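Long-range contacts in putative Nitroreductase (PDB 3EO7), which binds flavin mononucleotide and is probably an oxidoreductase of the nitroreductase family: residues 142-147 and 161-166; 150-155 and 212-217; 300-305 and 379-384; 316-321 and 361-366; 322-327 and 366-371. All blocks are in the same frame, centred on the assembly; numbering follows the deposited sequence.

Contact 1 of 5, residues 142-147 and 161-166; sequences DVWQSL and QLAIIV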
# COMPACT_ATOMS: atom_id res chain seq x y z
N ASP A 142 -25.74 15.76 4.13
CA ASP A 142 -25.15 15.05 5.26
C ASP A 142 -25.19 13.56 4.98
O ASP A 142 -26.24 12.92 5.07
CB ASP A 142 -25.81 15.35 6.60
CG ASP A 142 -24.91 14.95 7.76
OD1 ASP A 142 -23.75 15.42 7.79
OD2 ASP A 142 -25.33 14.18 8.64
N VAL A 143 -24.01 13.02 4.71
CA VAL A 143 -23.80 11.64 4.30
C VAL A 143 -23.17 10.79 5.40
O VAL A 143 -22.98 9.58 5.22
CB VAL A 143 -22.84 11.58 3.08
CG1 VAL A 143 -23.42 12.34 1.85
CG2 VAL A 143 -21.46 12.11 3.45
N TRP A 144 -22.89 11.39 6.56
CA TRP A 144 -22.14 10.67 7.60
C TRP A 144 -22.85 9.41 8.10
O TRP A 144 -22.22 8.34 8.20
CB TRP A 144 -21.79 11.61 8.77
CG TRP A 144 -20.64 11.13 9.57
CD1 TRP A 144 -20.68 10.51 10.77
CD2 TRP A 144 -19.27 11.19 9.20
NE1 TRP A 144 -19.42 10.23 11.20
CE2 TRP A 144 -18.53 10.64 10.25
CE3 TRP A 144 -18.59 11.70 8.09
CZ2 TRP A 144 -17.14 10.58 10.23
CZ3 TRP A 144 -17.21 11.64 8.08
CH2 TRP A 144 -16.50 11.07 9.13
N GLN A 145 -24.14 9.52 8.40
CA GLN A 145 -24.87 8.36 8.86
C GLN A 145 -24.84 7.22 7.84
O GLN A 145 -24.70 6.05 8.24
CB GLN A 145 -26.30 8.71 9.27
CG GLN A 145 -27.00 7.51 9.85
CD GLN A 145 -28.31 7.84 10.47
OE1 GLN A 145 -28.46 8.89 11.11
NE2 GLN A 145 -29.28 6.95 10.31
N SER A 146 -24.96 7.54 6.56
CA SER A 146 -24.89 6.52 5.50
C SER A 146 -23.51 5.82 5.52
O SER A 146 -23.40 4.61 5.30
CB SER A 146 -25.20 7.09 4.11
OG SER A 146 -24.26 8.07 3.69
N LEU A 147 -22.46 6.60 5.79
CA LEU A 147 -21.12 6.04 5.87
C LEU A 147 -21.02 5.14 7.11
O LEU A 147 -20.44 4.06 7.06
CB LEU A 147 -20.04 7.14 5.89
CG LEU A 147 -18.60 6.60 5.89
CD1 LEU A 147 -18.29 5.62 4.71
CD2 LEU A 147 -17.65 7.80 5.89
N GLN A 161 -14.77 13.65 12.35
CA GLN A 161 -15.48 14.63 11.56
C GLN A 161 -15.19 14.58 10.05
O GLN A 161 -15.85 15.27 9.26
CB GLN A 161 -15.10 16.03 12.08
CG GLN A 161 -15.34 16.17 13.56
CD GLN A 161 -16.81 16.21 13.88
OE1 GLN A 161 -17.58 16.84 13.15
NE2 GLN A 161 -17.21 15.54 14.97
N LEU A 162 -14.17 13.82 9.68
CA LEU A 162 -13.87 13.61 8.28
C LEU A 162 -13.19 12.25 8.10
O LEU A 162 -12.64 11.70 9.02
CB LEU A 162 -13.02 14.73 7.68
CG LEU A 162 -11.54 14.87 8.00
CD1 LEU A 162 -10.96 15.94 7.08
CD2 LEU A 162 -11.33 15.21 9.46
N ALA A 163 -13.26 11.76 6.88
CA ALA A 163 -12.69 10.49 6.51
C ALA A 163 -12.16 10.58 5.10
O ALA A 163 -12.70 11.29 4.24
CB ALA A 163 -13.75 9.36 6.57
N ILE A 164 -11.09 9.84 4.86
CA ILE A 164 -10.64 9.61 3.51
C ILE A 164 -11.26 8.29 3.07
O ILE A 164 -11.37 7.35 3.86
CB ILE A 164 -9.08 9.51 3.45
CG1 ILE A 164 -8.50 10.92 3.45
CG2 ILE A 164 -8.61 8.80 2.15
CD1 ILE A 164 -6.92 10.98 3.59
N ILE A 165 -11.65 8.20 1.81
CA ILE A 165 -12.00 6.92 1.23
C ILE A 165 -11.09 6.80 0.01
O ILE A 165 -10.98 7.74 -0.80
CB ILE A 165 -13.49 6.78 0.85
CG1 ILE A 165 -14.37 7.00 2.10
CG2 ILE A 165 -13.71 5.41 0.17
CD1 ILE A 165 -15.89 6.90 1.80
N VAL A 166 -10.46 5.63 -0.12
CA VAL A 166 -9.59 5.34 -1.26
C VAL A 166 -10.31 4.34 -2.12
O VAL A 166 -10.72 3.27 -1.64
CB VAL A 166 -8.22 4.78 -0.89
CG1 VAL A 166 -7.35 4.58 -2.17
CG2 VAL A 166 -7.51 5.71 0.06
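The first turn of helix 144-150 lies against the start of strand 162-169, and its tight part is the tip of one indole. With CG anti to the backbone N (chi1 -158°), W144 reaches toward the strand and sets CH2 3.6 Å from the backbone N of L162; A163 N lies at the ring edge, near its plane, and A163 CB is 4.1 Å from CH2. The other end of the indole is fixed outside the pair, where NE1 donates to L157 O. An alanine in place of W144 would probably loosen the helix from the strand backbone and leave L157 O without this donor. Packing is thinner at L147, whose CD1 meets I165 CD1 tip to tip at 4.0 Å. On the far side of the turn Q145 is exposed, while S146 folds its OG back onto V143 O (2.5 Å), which also accepts from L147 N. This is helix-on-sheet packing of an α+β nitroreductase-type domain, the helix resting on an antiparallel sheet.

Contact 2 of 5, residues 150-155 and 212-217; sequences ACFWHP and GFIDEA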
# COMPACT_ATOMS: atom_id res chain seq x y z
N ALA A 150 -22.81 1.86 6.38
CA ALA A 150 -22.01 1.11 5.43
C ALA A 150 -20.80 0.48 6.09
O ALA A 150 -20.31 -0.55 5.64
CB ALA A 150 -21.57 2.00 4.25
N CYS A 151 -20.32 1.08 7.19
CA CYS A 151 -19.17 0.50 7.93
C CYS A 151 -19.58 -0.18 9.24
O CYS A 151 -18.78 -0.29 10.17
CB CYS A 151 -18.15 1.60 8.22
SG CYS A 151 -17.47 2.39 6.73
N PHE A 152 -20.83 -0.65 9.32
CA PHE A 152 -21.32 -1.36 10.49
C PHE A 152 -21.17 -0.57 11.82
O PHE A 152 -20.88 -1.13 12.89
CB PHE A 152 -20.66 -2.74 10.59
CG PHE A 152 -20.83 -3.58 9.36
CD1 PHE A 152 -22.00 -4.28 9.16
CD2 PHE A 152 -19.81 -3.70 8.43
CE1 PHE A 152 -22.17 -5.07 8.05
CE2 PHE A 152 -19.98 -4.47 7.29
CZ PHE A 152 -21.18 -5.17 7.11
N TRP A 153 -21.36 0.73 11.72
CA TRP A 153 -21.28 1.63 12.88
C TRP A 153 -19.94 1.51 13.60
O TRP A 153 -19.86 1.46 14.83
CB TRP A 153 -22.49 1.41 13.80
CG TRP A 153 -23.73 1.81 13.14
CD1 TRP A 153 -24.55 1.03 12.39
CD2 TRP A 153 -24.31 3.13 13.13
NE1 TRP A 153 -25.60 1.77 11.92
CE2 TRP A 153 -25.49 3.06 12.37
CE3 TRP A 153 -23.95 4.35 13.71
CZ2 TRP A 153 -26.30 4.17 12.14
CZ3 TRP A 153 -24.77 5.46 13.48
CH2 TRP A 153 -25.94 5.35 12.73
N HIS A 154 -18.87 1.48 12.82
CA HIS A 154 -17.52 1.40 13.35
C HIS A 154 -17.30 2.56 14.30
O HIS A 154 -17.61 3.72 13.97
CB HIS A 154 -16.54 1.48 12.20
CG HIS A 154 -15.13 1.14 12.59
ND1 HIS A 154 -14.35 1.95 13.37
CD2 HIS A 154 -14.36 0.08 12.25
CE1 HIS A 154 -13.15 1.42 13.49
NE2 HIS A 154 -13.13 0.28 12.81
N PRO A 155 -16.73 2.27 15.48
CA PRO A 155 -16.61 3.38 16.46
C PRO A 155 -15.74 4.55 16.04
O PRO A 155 -15.94 5.66 16.52
CB PRO A 155 -15.98 2.70 17.69
CG PRO A 155 -16.16 1.25 17.48
CD PRO A 155 -16.22 1.00 16.01
N GLY A 212 -13.40 -3.47 6.34
CA GLY A 212 -14.68 -4.13 6.46
C GLY A 212 -15.85 -3.18 6.33
O GLY A 212 -16.21 -2.45 7.25
N PHE A 213 -16.43 -3.16 5.13
CA PHE A 213 -17.56 -2.27 4.85
C PHE A 213 -18.39 -2.89 3.72
O PHE A 213 -17.90 -3.74 3.00
CB PHE A 213 -17.08 -0.85 4.47
CG PHE A 213 -16.08 -0.84 3.34
CD1 PHE A 213 -16.49 -0.98 2.02
CD2 PHE A 213 -14.73 -0.69 3.59
CE1 PHE A 213 -15.57 -0.98 0.99
CE2 PHE A 213 -13.79 -0.69 2.57
CZ PHE A 213 -14.20 -0.83 1.26
N ILE A 214 -19.62 -2.41 3.58
CA ILE A 214 -20.57 -2.85 2.56
C ILE A 214 -20.21 -2.10 1.27
O ILE A 214 -20.52 -0.91 1.11
CB ILE A 214 -22.05 -2.61 2.98
CG1 ILE A 214 -22.33 -3.32 4.32
CG2 ILE A 214 -22.99 -3.09 1.88
CD1 ILE A 214 -23.68 -2.94 4.97
N ASP A 215 -19.51 -2.80 0.39
CA ASP A 215 -19.02 -2.17 -0.86
C ASP A 215 -20.11 -1.44 -1.61
O ASP A 215 -19.91 -0.30 -2.01
CB ASP A 215 -18.34 -3.18 -1.78
CG ASP A 215 -17.17 -3.88 -1.11
OD1 ASP A 215 -17.41 -4.72 -0.21
OD2 ASP A 215 -16.02 -3.61 -1.52
N GLU A 216 -21.24 -2.10 -1.79
CA GLU A 216 -22.37 -1.51 -2.52
C GLU A 216 -22.74 -0.14 -1.94
O GLU A 216 -23.02 0.82 -2.68
CB GLU A 216 -23.57 -2.46 -2.46
CG GLU A 216 -24.78 -1.97 -3.24
CD GLU A 216 -25.98 -2.89 -3.16
OE1 GLU A 216 -25.99 -3.86 -2.37
OE2 GLU A 216 -26.95 -2.60 -3.89
N ALA A 217 -22.80 -0.06 -0.61
CA ALA A 217 -23.20 1.14 0.11
C ALA A 217 -22.19 2.24 0.01
O ALA A 217 -22.56 3.42 -0.15
CB ALA A 217 -23.48 0.81 1.59
O HOH W 1 -16.24 -2.00 9.91
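The ring of F152 has G212 O at its edge, in the ring plane, 4.0 Å from CD2, while I214 crosses the ring at about a right angle and approaches obliquely, its CG1 3.5 Å from F152 CZ. The imidazole of H154 has water 1 at its edge, in plane. F152 is the C′ residue of a Schellman motif that ends helix 144-150; its positive phi (56°) turns the chain, and CG anti to the carbonyl carbon lets the ring reach I214. Outside the pair, L254 and I280 also touch this ring, and F213 forms a cation-pi contact with R451. The water donates to both C151 O and G212 O, tying the two backbones together. A150 CB and A217 CB are pressed to 3.5 Å, tighter than usual for two carbons, so the end of helix 144-150 and the start of helix 215-222 are in close contact here. Beside them, I214 N at the N-cap of helix 215-222 donates to A150 O, 2.9 Å away and nearly straight at 169°.

Contact 3 of 5, residues 300-305 and 379-384; sequences EDKYNF and LIETFI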
# COMPACT_ATOMS: atom_id res chain seq x y z
N GLU A 300 4.28 -15.17 18.57
CA GLU A 300 5.56 -15.76 18.18
C GLU A 300 5.60 -15.73 16.66
O GLU A 300 4.58 -15.88 16.02
CB GLU A 300 5.67 -17.21 18.67
CG GLU A 300 7.05 -17.81 18.52
CD GLU A 300 7.11 -19.29 18.91
OE1 GLU A 300 6.35 -20.11 18.34
OE2 GLU A 300 7.96 -19.64 19.76
N ASP A 301 6.78 -15.54 16.09
CA ASP A 301 6.90 -15.52 14.63
C ASP A 301 6.52 -16.91 14.12
O ASP A 301 6.81 -17.92 14.76
CB ASP A 301 8.31 -15.12 14.24
CG ASP A 301 8.66 -13.70 14.72
OD1 ASP A 301 8.03 -12.75 14.26
OD2 ASP A 301 9.56 -13.59 15.55
N LYS A 302 5.87 -16.96 12.96
CA LYS A 302 5.35 -18.21 12.42
C LYS A 302 6.36 -19.32 12.24
O LYS A 302 6.08 -20.45 12.60
CB LYS A 302 4.67 -17.95 11.08
CG LYS A 302 4.05 -19.19 10.44
CD LYS A 302 3.28 -18.76 9.17
CE LYS A 302 2.74 -19.88 8.42
NZ LYS A 302 1.95 -19.35 7.27
N TYR A 303 7.52 -19.02 11.67
CA TYR A 303 8.52 -20.07 11.38
C TYR A 303 9.69 -20.03 12.35
O TYR A 303 10.50 -19.13 12.30
CB TYR A 303 9.03 -19.93 9.96
CG TYR A 303 7.97 -20.21 8.92
CD1 TYR A 303 7.54 -21.52 8.68
CD2 TYR A 303 7.40 -19.18 8.18
CE1 TYR A 303 6.58 -21.80 7.73
CE2 TYR A 303 6.43 -19.46 7.22
CZ TYR A 303 6.02 -20.77 7.00
OH TYR A 303 5.04 -21.07 6.08
N ASN A 304 9.80 -21.03 13.22
CA ASN A 304 10.85 -21.01 14.19
C ASN A 304 12.23 -21.22 13.57
O ASN A 304 13.21 -20.63 14.05
CB ASN A 304 10.61 -22.08 15.26
CG ASN A 304 9.41 -21.77 16.15
OD1 ASN A 304 9.13 -20.61 16.46
ND2 ASN A 304 8.72 -22.82 16.59
N PHE A 305 12.32 -22.09 12.56
CA PHE A 305 13.64 -22.49 11.99
C PHE A 305 14.67 -22.63 13.13
O PHE A 305 15.74 -21.99 13.12
CB PHE A 305 14.12 -21.49 10.91
CG PHE A 305 13.27 -21.44 9.70
CD1 PHE A 305 13.16 -22.54 8.86
CD2 PHE A 305 12.59 -20.29 9.36
CE1 PHE A 305 12.35 -22.48 7.72
CE2 PHE A 305 11.79 -20.23 8.24
CZ PHE A 305 11.66 -21.33 7.43
N LEU A 379 -0.85 -12.24 8.75
CA LEU A 379 -0.99 -13.07 7.58
C LEU A 379 0.20 -12.98 6.61
O LEU A 379 0.24 -13.69 5.62
CB LEU A 379 -2.27 -12.69 6.84
CG LEU A 379 -3.57 -12.70 7.65
CD1 LEU A 379 -4.75 -12.29 6.77
CD2 LEU A 379 -3.79 -14.09 8.26
N ILE A 380 1.12 -12.06 6.89
CA ILE A 380 2.22 -11.79 5.97
C ILE A 380 3.56 -12.20 6.59
O ILE A 380 3.84 -11.91 7.76
CB ILE A 380 2.24 -10.30 5.60
CG1 ILE A 380 1.03 -9.99 4.69
CG2 ILE A 380 3.57 -9.90 4.90
CD1 ILE A 380 0.78 -8.61 4.60
N GLU A 381 4.34 -12.94 5.82
CA GLU A 381 5.68 -13.32 6.23
C GLU A 381 6.68 -12.58 5.35
O GLU A 381 6.38 -12.15 4.22
CB GLU A 381 5.83 -14.82 6.12
CG GLU A 381 4.91 -15.63 7.04
CD GLU A 381 5.10 -15.31 8.49
OE1 GLU A 381 6.25 -15.08 8.93
OE2 GLU A 381 4.09 -15.30 9.23
N THR A 382 7.91 -12.45 5.88
CA THR A 382 8.95 -11.72 5.20
C THR A 382 10.19 -12.60 5.05
O THR A 382 10.66 -13.19 6.03
CB THR A 382 9.31 -10.43 5.97
OG1 THR A 382 8.13 -9.61 6.11
CG2 THR A 382 10.49 -9.69 5.26
N PHE A 383 10.67 -12.73 3.82
CA PHE A 383 11.93 -13.45 3.50
C PHE A 383 12.82 -12.49 2.76
O PHE A 383 12.33 -11.67 1.97
CB PHE A 383 11.69 -14.71 2.65
CG PHE A 383 10.88 -15.75 3.38
CD1 PHE A 383 9.49 -15.65 3.46
CD2 PHE A 383 11.52 -16.81 4.03
CE1 PHE A 383 8.74 -16.61 4.16
CE2 PHE A 383 10.76 -17.77 4.73
CZ PHE A 383 9.37 -17.64 4.79
N ILE A 384 14.12 -12.56 3.04
CA ILE A 384 15.04 -11.65 2.41
C ILE A 384 16.15 -12.39 1.69
O ILE A 384 16.86 -13.20 2.29
CB ILE A 384 15.68 -10.68 3.46
CG1 ILE A 384 14.58 -10.08 4.35
CG2 ILE A 384 16.50 -9.61 2.76
CD1 ILE A 384 15.05 -8.95 5.30
O HOH W 2 4.83 -14.61 11.79
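Here an irregular stretch of chain, 300-305, packs side chains on the start of strand 381-390, part of the mixed sheet in the second nitroreductase-type region of the chain. The torsions of K302 and E381 shape the contact. K302 has CG anti to its backbone N and stays extended to NZ, whereas E381 bends at chi2 (-59°), so that its carboxylate turns back beside the lysine's aliphatic chain. The two cross at about a right angle, with E381 OE2 3.3 Å from K302 CB. Their charged ends do not pair: K302 NZ remains 5.0 Å from E381 OE2 and forms its salt bridge with E499, while E381 OE1 is bonded to Y398 OH.

Y303 places CG anti to its carbonyl carbon (chi1 -67°), and its ring receives K302 CG over one face, offset toward the rim. E381 CG lies at the edge of the same ring, whose plane is almost perpendicular to the carboxylate. The hydroxyl of Y303 is bonded to E499, so lysine and tyrosine share one acidic partner. F383 leaves its strand pointing alongside the partner, but its ring comes nearer at its end, CZ lying 4.2 Å from Y303 CD2; F305 approaches it obliquely and more loosely. Water 2 closes the polar side, accepting from K302 N and donating to E381 OE2, at 2.8 Å from each atom.

Contact 4 of 5, residues 316-321 and 361-366; sequences APIYWG and QNYIDQ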
# COMPACT_ATOMS: atom_id res chain seq x y z
N ALA A 316 19.37 0.73 16.16
CA ALA A 316 19.13 2.12 16.57
C ALA A 316 18.13 2.64 15.53
O ALA A 316 18.09 2.14 14.38
CB ALA A 316 20.44 2.93 16.52
N PRO A 317 17.28 3.60 15.91
CA PRO A 317 16.24 4.08 14.97
C PRO A 317 16.74 5.09 13.96
O PRO A 317 17.74 5.78 14.21
CB PRO A 317 15.24 4.79 15.89
CG PRO A 317 16.08 5.31 17.01
CD PRO A 317 17.21 4.29 17.21
N ILE A 318 16.06 5.17 12.82
CA ILE A 318 16.34 6.20 11.83
C ILE A 318 15.89 7.52 12.44
O ILE A 318 14.79 7.62 12.99
CB ILE A 318 15.55 5.95 10.52
CG1 ILE A 318 16.05 4.69 9.81
CG2 ILE A 318 15.66 7.13 9.57
CD1 ILE A 318 15.29 4.31 8.55
N TYR A 319 16.74 8.55 12.34
CA TYR A 319 16.41 9.89 12.84
C TYR A 319 15.78 10.66 11.71
O TYR A 319 16.40 10.83 10.66
CB TYR A 319 17.64 10.61 13.36
CG TYR A 319 17.33 12.01 13.82
CD1 TYR A 319 16.38 12.24 14.82
CD2 TYR A 319 17.98 13.10 13.26
CE1 TYR A 319 16.09 13.54 15.25
CE2 TYR A 319 17.71 14.39 13.70
CZ TYR A 319 16.77 14.61 14.68
OH TYR A 319 16.55 15.91 15.06
N TRP A 320 14.53 11.09 11.92
CA TRP A 320 13.77 11.80 10.89
C TRP A 320 13.80 13.32 10.95
O TRP A 320 13.01 13.97 10.26
CB TRP A 320 12.33 11.31 10.90
CG TRP A 320 12.19 9.87 10.48
CD1 TRP A 320 11.98 8.78 11.29
CD2 TRP A 320 12.27 9.37 9.16
NE1 TRP A 320 11.90 7.63 10.53
CE2 TRP A 320 12.07 7.97 9.21
CE3 TRP A 320 12.45 9.98 7.90
CZ2 TRP A 320 12.09 7.18 8.07
CZ3 TRP A 320 12.44 9.18 6.76
CH2 TRP A 320 12.24 7.80 6.86
N GLY A 321 14.71 13.90 11.74
CA GLY A 321 14.85 15.34 11.87
C GLY A 321 13.90 15.94 12.87
O GLY A 321 12.93 15.31 13.31
N GLN A 361 7.14 0.92 17.00
CA GLN A 361 7.19 1.27 18.43
C GLN A 361 8.49 1.98 18.81
O GLN A 361 8.55 2.66 19.82
CB GLN A 361 6.97 0.06 19.31
CG GLN A 361 8.14 -0.91 19.44
CD GLN A 361 8.30 -1.87 18.26
OE1 GLN A 361 7.54 -1.85 17.29
NE2 GLN A 361 9.32 -2.72 18.35
N ASN A 362 9.52 1.82 17.98
CA ASN A 362 10.79 2.48 18.18
C ASN A 362 10.84 3.94 17.70
O ASN A 362 11.91 4.56 17.78
CB ASN A 362 11.89 1.64 17.53
CG ASN A 362 12.13 0.34 18.27
OD1 ASN A 362 11.80 0.22 19.45
ND2 ASN A 362 12.76 -0.63 17.61
N TYR A 363 9.70 4.46 17.23
CA TYR A 363 9.58 5.81 16.68
C TYR A 363 8.59 6.69 17.44
O TYR A 363 8.31 7.81 17.01
CB TYR A 363 9.24 5.73 15.17
CG TYR A 363 10.38 5.08 14.46
CD1 TYR A 363 10.50 3.70 14.41
CD2 TYR A 363 11.40 5.85 13.93
CE1 TYR A 363 11.61 3.11 13.84
CE2 TYR A 363 12.51 5.27 13.35
CZ TYR A 363 12.59 3.89 13.31
OH TYR A 363 13.69 3.30 12.75
N ILE A 364 8.10 6.22 18.59
CA ILE A 364 7.14 7.00 19.35
C ILE A 364 7.72 8.35 19.80
O ILE A 364 7.01 9.34 19.80
CB ILE A 364 6.54 6.24 20.57
CG1 ILE A 364 7.58 5.90 21.61
CG2 ILE A 364 5.89 4.96 20.12
CD1 ILE A 364 6.96 5.25 22.86
N ASP A 365 9.00 8.39 20.12
CA ASP A 365 9.64 9.63 20.56
C ASP A 365 9.85 10.64 19.43
O ASP A 365 10.26 11.77 19.69
CB ASP A 365 10.95 9.36 21.32
CG ASP A 365 12.04 8.78 20.46
OD1 ASP A 365 11.78 8.37 19.31
OD2 ASP A 365 13.18 8.69 20.98
N GLN A 366 9.57 10.23 18.19
CA GLN A 366 9.63 11.14 17.04
C GLN A 366 8.21 11.48 16.53
O GLN A 366 8.05 11.99 15.42
CB GLN A 366 10.48 10.55 15.92
CG GLN A 366 11.91 10.27 16.33
CD GLN A 366 12.74 9.87 15.14
OE1 GLN A 366 12.97 10.70 14.25
NE2 GLN A 366 13.19 8.60 15.09
O HOH W 3 12.41 13.32 14.72
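Three hydrogen bonds join the loop 316-321 to residues 361-366, and two of them use one amide. Q366, with CG anti to its carbonyl carbon and its chain extended beyond (chi2 -172°), lays its primary amide along the opposing backbone. NE2 donates to I318 O at 2.8 Å, almost straight at 175° and only 1° from the amide plane; OE1 accepts from W320 N at 2.8 Å, on a lone pair. The side chain thus grips the backbone two residues apart, and both bonds fix the rotation of the amide. The third bond runs from I318 N to Y363 OH (3.0 Å). Water 3 donates to Q366 OE1 and to G321 O, giving OE1 a second donor. N362 ND2 is hydrogen-bonded to D355 of helix 347-358.

Apolar contact surrounds these bonds. P317 CB lies 3.8 Å from Y363 CE2, and W320 meets Y363 obliquely, NE1 being 3.7 Å from CE2, with Y363 CD2 at the indole edge. I318 CG2 lies over one face of that indole, toward its rim. F356 of helix 347-358 packs against both aromatic rings, edge-to-face with that of Y363.

The glutamine amide serves as donor and acceptor at once, mimicking the pairing of a backbone peptide. This joins two segments that lack regular strand pairing, so that I318 N, I318 O and W320 N find their partners in side chains.

Contact 5 of 5, residues 322-327 and 366-371; sequences ENLSDL and QSLDNS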
# COMPACT_ATOMS: atom_id res chain seq x y z
N GLU A 322 14.13 17.21 13.19
CA GLU A 322 13.27 17.91 14.12
C GLU A 322 11.88 18.01 13.51
O GLU A 322 11.76 18.38 12.33
CB GLU A 322 13.82 19.30 14.45
CG GLU A 322 12.92 20.09 15.39
N ASN A 323 10.86 17.69 14.30
CA ASN A 323 9.46 17.70 13.89
C ASN A 323 9.22 16.96 12.58
O ASN A 323 8.41 17.38 11.76
CB ASN A 323 8.96 19.12 13.78
CG ASN A 323 9.16 19.90 15.05
OD1 ASN A 323 9.77 20.97 15.04
ND2 ASN A 323 8.70 19.34 16.17
N LEU A 324 9.93 15.85 12.39
CA LEU A 324 9.78 15.01 11.20
C LEU A 324 10.11 15.71 9.87
O LEU A 324 9.67 15.25 8.80
CB LEU A 324 8.37 14.39 11.15
CG LEU A 324 7.96 13.48 12.32
CD1 LEU A 324 6.48 12.97 12.24
CD2 LEU A 324 8.94 12.25 12.38
N SER A 325 10.93 16.76 9.94
CA SER A 325 11.34 17.52 8.77
C SER A 325 12.00 16.68 7.67
O SER A 325 11.75 16.90 6.48
CB SER A 325 12.25 18.70 9.18
OG SER A 325 13.41 18.25 9.88
N ASP A 326 12.83 15.71 8.05
CA ASP A 326 13.52 14.89 7.06
C ASP A 326 12.58 13.82 6.48
O ASP A 326 12.79 13.36 5.37
CB ASP A 326 14.82 14.32 7.63
CG ASP A 326 15.80 15.43 8.06
OD1 ASP A 326 16.01 16.39 7.29
OD2 ASP A 326 16.37 15.33 9.16
N LEU A 327 11.56 13.44 7.25
CA LEU A 327 10.52 12.54 6.76
C LEU A 327 9.75 13.30 5.68
O LEU A 327 9.48 12.76 4.61
CB LEU A 327 9.61 12.09 7.88
CG LEU A 327 8.45 11.19 7.42
CD1 LEU A 327 8.89 9.93 6.62
CD2 LEU A 327 7.60 10.84 8.65
N GLN A 366 9.57 10.23 18.19
CA GLN A 366 9.63 11.14 17.04
C GLN A 366 8.21 11.48 16.53
O GLN A 366 8.05 11.99 15.42
CB GLN A 366 10.48 10.55 15.92
CG GLN A 366 11.91 10.27 16.33
CD GLN A 366 12.74 9.87 15.14
OE1 GLN A 366 12.97 10.70 14.25
NE2 GLN A 366 13.19 8.60 15.09
N SER A 367 7.21 11.18 17.35
CA SER A 367 5.80 11.51 17.05
C SER A 367 5.17 10.64 15.95
O SER A 367 4.22 11.06 15.29
CB SER A 367 5.64 13.00 16.73
OG SER A 367 6.10 13.77 17.82
N LEU A 368 5.71 9.44 15.76
CA LEU A 368 5.11 8.48 14.83
C LEU A 368 4.30 7.50 15.67
O LEU A 368 4.53 7.31 16.87
CB LEU A 368 6.16 7.78 13.98
CG LEU A 368 6.91 8.73 13.04
CD1 LEU A 368 8.04 7.99 12.32
CD2 LEU A 368 5.95 9.42 12.04
N ASP A 369 3.33 6.85 15.03
CA ASP A 369 2.47 5.90 15.73
C ASP A 369 3.24 4.63 16.08
O ASP A 369 3.94 4.04 15.24
CB ASP A 369 1.28 5.54 14.83
CG ASP A 369 0.17 4.86 15.57
OD1 ASP A 369 0.42 4.25 16.64
OD2 ASP A 369 -0.99 4.97 15.09
N ASN A 370 3.10 4.19 17.32
CA ASN A 370 3.75 2.95 17.75
C ASN A 370 3.10 1.72 17.13
O ASN A 370 3.70 0.62 17.08
CB ASN A 370 3.75 2.80 19.27
CG ASN A 370 2.36 2.66 19.83
OD1 ASN A 370 1.53 3.54 19.66
ND2 ASN A 370 2.10 1.55 20.49
N SER A 371 1.85 1.86 16.67
CA SER A 371 1.15 0.73 16.06
C SER A 371 0.13 1.21 15.02
O SER A 371 -1.08 1.24 15.25
CB SER A 371 0.49 -0.12 17.13
OG SER A 371 0.03 -1.33 16.53
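L324, at the N-cap position of helix 325-333, makes the largest single contribution to this contact. Its CB points along the interface rather than at the other segment, and with CG anti to the carbonyl carbon (chi1 -60°) the branch swings nearer. CG approaches Q366 O at 3.4 Å. Beyond it the two methyls part: CD2 lies 3.2 Å from the same carbonyl oxygen, and CD1 meets L368 CD2 at 3.6 Å. An alanine in place of L324 would remove CG and both methyls and would probably leave Q366 O and the L368 side chain poorly packed. L368 CD2 is shared, since L327 reaches it tip to tip through its own CD2 at 4.0 Å. Away from the leucines, S325 OG and S325 N both donate to E322 O, and S371 N donates to D369 OD1 in an Asx turn. The leucine cluster is completed from helix 181-202, where I202 touches L324 and L327 while L198 and A201 touch L368, so the start of helix 325-333 and the loop before strand 381-390 both pack on that helix.

Overall arrangement
Contacts 1 and 5 are buried and rest mainly on apolar side chains, some of them set against backbone atoms, whereas contacts 2, 3 and 4 are only partly buried and add hydrogen bonds or bridging water. Contacts 1 and 2 both involve helix 144-150, at its start and its end, and meet where Q145 CG packs on W153 CH2 at 3.7 Å. Contacts 4 and 5 form a second pair, with centres about 7 Å apart, sharing Q366: its amide belongs to the polar contact and its carbonyl oxygen to the leucine cluster. Contact 3 stands apart, centred about 24 Å from contact 4, and contacts 4 and 5 are nested in the chain loop it closes.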